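Local coordinates for protein putative aldolase (Bacteroides vulgatus ATCC 8482, PDB 3DXI) that is a putative aldolase of unknown function with an eight-stranded alpha/beta barrel of the HMGL-like family, at residues A122-T125 with E129-F132; L199-S204 with M231-T236. All blocks are in the same frame, centred on the assembly; numbering follows the deposited sequence.

Overall arrangement
Both contacts belong to one closed barrel of eight parallel strands, a TIM barrel. Contact 1 joins the last turn of helix 113-124 to the start of strand 129-134, at the N-terminal end of the strands. Contact 2 joins the first turns of two outer helices, 200-209 and 231-241, which follow the last two strands of the barrel. The contact centres are about 28 Å apart and their nearest atoms about 15 Å, so they do not touch. They lie on opposite sides of the chain's centre. In TIM barrels the active site lies at the C-terminal ends of the strands, the end away from contact 1. Only contact 2 is reached by the second subunit.

Contact 1 (A122-T125 with E129-F132); sequences AIKT and EVGF
Val130 meets Ile123 and Lys124 through one methyl group, CG2. That methyl sits between two neighbouring side chains of helix 113-124. Val130 CG2 lies 3.6 Å from Ile123 CG2 and 3.6 Å from Lys124 CD. Ile123 CG2 is anti to the backbone N, which places this short branch, not the longer CG1-CD1 arm, against the valine. The branch point takes part as well, with Ile123 CB 4.0 Å from Val130 CG2. The side chains of Ile123 and Lys124 both cross that of Val130 at a slant. Val130 and Ile123 are buried, while Lys124 is partly exposed.

Lys124 uses its aliphatic part. The bend at chi2 (67°) sets CD against Val130. The one at chi4 (-53°) turns NZ towards Asp158. There NZ makes a long, weak ion pair with Asp158 OD2 and a weak hydrogen bond to Ile156 O. The same OD2 also accepts a hydrogen bond from Val130 N, so one carboxylate serves both segments.

The contact lies within the beta-alpha-beta unit of strand 103-108, helix 113-124 and strand 129-134. Three residues link its segments, and one of them, Phe128, also packs on Ile123. No hydrogen bond joins the two segments directly. The chemistry therefore implies that methyl and methylene packing joins helix to strand, with the lysine's charge kept at the margin, where Asp158 probably favours it.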
loop_
_atom_site.group_PDB
_atom_site.type_symbol
_atom_site.label_atom_id
_atom_site.label_comp_id
_atom_site.label_asym_id
_atom_site.label_seq_id
_atom_site.Cartn_x
_atom_site.Cartn_y
_atom_site.Cartn_z
ATOM N N ALA A 122 -19.805 -18.400 -27.923
ATOM C CA ALA A 122 -21.230 -18.112 -28.076
ATOM C C ALA A 122 -21.540 -16.631 -27.820
ATOM O O ALA A 122 -22.348 -16.027 -28.522
ATOM C CB ALA A 122 -22.045 -18.991 -27.124
ATOM N N ILE A 123 -20.899 -16.051 -26.811
ATOM C CA ILE A 123 -21.118 -14.642 -26.488
ATOM C C ILE A 123 -20.654 -13.756 -27.644
ATOM O O ILE A 123 -21.253 -12.720 -27.934
ATOM C CB ILE A 123 -20.349 -14.233 -25.204
ATOM C CG1 ILE A 123 -20.921 -14.969 -23.989
ATOM C CG2 ILE A 123 -20.441 -12.731 -24.996
ATOM C CD1 ILE A 123 -20.163 -14.707 -22.697
ATOM N N LYS A 124 -19.589 -14.180 -28.315
ATOM C CA LYS A 124 -19.045 -13.410 -29.424
ATOM C C LYS A 124 -20.002 -13.322 -30.613
ATOM O O LYS A 124 -20.023 -12.315 -31.326
ATOM C CB LYS A 124 -17.712 -14.006 -29.873
ATOM C CG LYS A 124 -16.771 -12.976 -30.458
ATOM C CD LYS A 124 -16.327 -11.989 -29.381
ATOM C CE LYS A 124 -15.637 -10.788 -29.994
ATOM N NZ LYS A 124 -14.529 -11.226 -30.884
ATOM N N THR A 125 -20.798 -14.365 -30.833
ATOM C CA THR A 125 -21.747 -14.351 -31.941
ATOM C C THR A 125 -22.907 -13.393 -31.659
ATOM O O THR A 125 -23.682 -13.061 -32.557
ATOM C CB THR A 125 -22.316 -15.769 -32.225
ATOM O OG1 THR A 125 -22.991 -16.260 -31.062
ATOM C CG2 THR A 125 -21.202 -16.726 -32.593
ATOM N N GLU A 129 -18.175 -7.601 -26.795
ATOM C CA GLU A 129 -16.726 -7.708 -26.654
ATOM C C GLU A 129 -16.655 -8.754 -25.537
ATOM O O GLU A 129 -17.527 -8.770 -24.664
ATOM C CB GLU A 129 -16.118 -6.398 -26.149
ATOM C CG GLU A 129 -15.838 -5.347 -27.213
ATOM C CD GLU A 129 -15.433 -4.019 -26.603
ATOM O OE1 GLU A 129 -15.187 -3.968 -25.381
ATOM O OE2 GLU A 129 -15.353 -3.024 -27.344
ATOM N N VAL A 130 -15.653 -9.627 -25.553
ATOM C CA VAL A 130 -15.557 -10.646 -24.508
ATOM C C VAL A 130 -14.275 -10.544 -23.702
ATOM O O VAL A 130 -13.184 -10.451 -24.263
ATOM C CB VAL A 130 -15.641 -12.076 -25.091
ATOM C CG1 VAL A 130 -15.528 -13.110 -23.967
ATOM C CG2 VAL A 130 -16.945 -12.251 -25.829
ATOM N N GLY A 131 -14.419 -10.556 -22.380
ATOM C CA GLY A 131 -13.265 -10.487 -21.506
ATOM C C GLY A 131 -13.124 -11.719 -20.625
ATOM O O GLY A 131 -14.107 -12.212 -20.066
ATOM N N PHE A 132 -11.902 -12.231 -20.516
ATOM C CA PHE A 132 -11.626 -13.391 -19.675
ATOM C C PHE A 132 -10.937 -12.898 -18.401
ATOM O O PHE A 132 -9.837 -12.345 -18.468
ATOM C CB PHE A 132 -10.662 -14.381 -20.359
ATOM C CG PHE A 132 -11.272 -15.197 -21.470
ATOM C CD1 PHE A 132 -11.064 -16.576 -21.520
ATOM C CD2 PHE A 132 -11.988 -14.597 -22.497
ATOM C CE1 PHE A 132 -11.559 -17.340 -22.577
ATOM C CE2 PHE A 132 -12.487 -15.351 -23.559
ATOM C CZ PHE A 132 -12.272 -16.723 -23.600
#

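Contact 2 (L199-S204 with M231-T236); sequences LGLINS and MELLLT
Leu201 CD1 lies 4.0 Å from Leu233 O, a peptide carbonyl; no ring takes part. Two other carbonyls, one in each helix, have donors on both faces. Gly200 O takes Ser204 OG (2.7 Å) and Ser204 N from opposite faces of its plane. Glu232 O does the same with Thr236 OG1 (2.9 Å) and Thr236 N. Each hydroxyl is thus tied back to its own helix.

The packing between the helices is made by leucines. Leu201 and Leu233 cross at about a right angle, with Leu201 CD2 3.6 Å from Leu233 CG. Leu201 CG is anti to the backbone N (chi1 176°), which extends the side chain towards the other helix. Leu201 CD1 lies 4.0 Å from Leu234 CA, against the backbone. All three leucines are buried.

Helices 200-209 and 231-241 are neighbours on the outside of the barrel, with strand 214-217 between them in sequence. Met231, a selenomethionine, and Leu235 pack on Ile5 of strand 4-7. Glu232 and Leu235 also touch helix 248-265. Ile202 packs on Ile202 of the second subunit and Leu233 on Gln198 of that subunit, so both helices take part in the dimer interface.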
loop_
_atom_site.group_PDB
_atom_site.type_symbol
_atom_site.label_atom_id
_atom_site.label_comp_id
_atom_site.label_asym_id
_atom_site.label_seq_id
_atom_site.Cartn_x
_atom_site.Cartn_y
_atom_site.Cartn_z
ATOM N N LEU A 199 0.439 -4.165 -2.746
ATOM C CA LEU A 199 1.303 -4.165 -3.922
ATOM C C LEU A 199 0.466 -3.881 -5.179
ATOM O O LEU A 199 0.965 -3.952 -6.303
ATOM C CB LEU A 199 2.018 -5.513 -4.068
ATOM C CG LEU A 199 3.070 -5.884 -3.010
ATOM C CD1 LEU A 199 3.645 -7.272 -3.319
ATOM C CD2 LEU A 199 4.180 -4.837 -3.001
ATOM N N GLY A 200 -0.808 -3.555 -4.976
ATOM C CA GLY A 200 -1.677 -3.266 -6.101
ATOM C C GLY A 200 -1.127 -2.193 -7.028
ATOM O O GLY A 200 -1.079 -2.382 -8.242
ATOM N N LEU A 201 -0.708 -1.060 -6.468
ATOM C CA LEU A 201 -0.181 0.018 -7.295
ATOM C C LEU A 201 1.106 -0.368 -8.014
ATOM O O LEU A 201 1.185 -0.271 -9.237
ATOM C CB LEU A 201 0.076 1.282 -6.461
ATOM C CG LEU A 201 0.722 2.447 -7.232
ATOM C CD1 LEU A 201 -0.236 2.985 -8.290
ATOM C CD2 LEU A 201 1.112 3.547 -6.265
ATOM N N ILE A 202 2.113 -0.814 -7.270
ATOM C CA ILE A 202 3.376 -1.154 -7.906
ATOM C C ILE A 202 3.273 -2.305 -8.907
ATOM O O ILE A 202 3.972 -2.301 -9.923
ATOM C CB ILE A 202 4.502 -1.437 -6.861
ATOM C CG1 ILE A 202 5.852 -1.455 -7.579
ATOM C CG2 ILE A 202 4.257 -2.753 -6.132
ATOM C CD1 ILE A 202 6.125 -0.173 -8.395
ATOM N N ASN A 203 2.416 -3.290 -8.635
ATOM C CA ASN A 203 2.246 -4.394 -9.582
ATOM C C ASN A 203 1.636 -3.830 -10.872
ATOM O O ASN A 203 2.053 -4.181 -11.973
ATOM C CB ASN A 203 1.301 -5.476 -9.041
ATOM C CG ASN A 203 1.953 -6.378 -8.009
ATOM O OD1 ASN A 203 3.164 -6.579 -8.015
ATOM N ND2 ASN A 203 1.138 -6.953 -7.135
ATOM N N SER A 204 0.641 -2.959 -10.724
ATOM C CA SER A 204 -0.030 -2.359 -11.877
ATOM C C SER A 204 0.916 -1.473 -12.688
ATOM O O SER A 204 0.948 -1.546 -13.915
ATOM C CB SER A 204 -1.253 -1.555 -11.420
ATOM O OG SER A 204 -2.153 -2.376 -10.684
HETATM N N MSE A 231 -8.370 3.175 -7.275
HETATM C CA MSE A 231 -8.350 3.921 -8.524
HETATM C C MSE A 231 -7.709 5.290 -8.338
HETATM O O MSE A 231 -6.914 5.722 -9.169
HETATM C CB MSE A 231 -9.773 4.074 -9.074
HETATM C CG MSE A 231 -9.858 4.872 -10.373
HETATM SE SE MSE A 231 -8.884 4.052 -11.842
HETATM C CE MSE A 231 -10.278 2.840 -12.468
ATOM N N GLU A 232 -8.042 5.969 -7.244
ATOM C CA GLU A 232 -7.477 7.292 -6.979
ATOM C C GLU A 232 -5.957 7.239 -6.847
ATOM O O GLU A 232 -5.270 8.199 -7.195
ATOM C CB GLU A 232 -8.081 7.907 -5.704
ATOM C CG GLU A 232 -7.855 7.077 -4.436
ATOM C CD GLU A 232 -9.005 6.145 -4.146
ATOM O OE1 GLU A 232 -9.649 5.675 -5.109
ATOM O OE2 GLU A 232 -9.260 5.873 -2.953
ATOM N N LEU A 233 -5.431 6.128 -6.336
ATOM C CA LEU A 233 -3.981 5.999 -6.186
ATOM C C LEU A 233 -3.344 5.803 -7.558
ATOM O O LEU A 233 -2.286 6.360 -7.851
ATOM C CB LEU A 233 -3.623 4.818 -5.277
ATOM C CG LEU A 233 -2.127 4.611 -5.026
ATOM C CD1 LEU A 233 -1.494 5.903 -4.527
ATOM C CD2 LEU A 233 -1.929 3.507 -4.001
ATOM N N LEU A 234 -3.996 5.006 -8.398
ATOM C CA LEU A 234 -3.500 4.752 -9.748
ATOM C C LEU A 234 -3.435 6.055 -10.540
ATOM O O LEU A 234 -2.396 6.388 -11.103
ATOM C CB LEU A 234 -4.410 3.762 -10.475
ATOM C CG LEU A 234 -4.130 3.457 -11.949
ATOM C CD1 LEU A 234 -2.720 2.898 -12.123
ATOM C CD2 LEU A 234 -5.174 2.460 -12.454
ATOM N N LEU A 235 -4.548 6.788 -10.565
ATOM C CA LEU A 235 -4.629 8.047 -11.302
ATOM C C LEU A 235 -3.654 9.092 -10.784
ATOM O O LEU A 235 -3.057 9.831 -11.565
ATOM C CB LEU A 235 -6.053 8.613 -11.257
ATOM C CG LEU A 235 -7.134 7.755 -11.914
ATOM C CD1 LEU A 235 -8.469 8.489 -11.848
ATOM C CD2 LEU A 235 -6.765 7.457 -13.362
ATOM N N THR A 236 -3.500 9.177 -9.470
ATOM C CA THR A 236 -2.561 10.144 -8.915
ATOM C C THR A 236 -1.149 9.828 -9.403
ATOM O O THR A 236 -0.432 10.718 -9.857
ATOM C CB THR A 236 -2.581 10.136 -7.378
ATOM O OG1 THR A 236 -3.834 10.663 -6.924
ATOM C CG2 THR A 236 -1.460 11.000 -6.823
#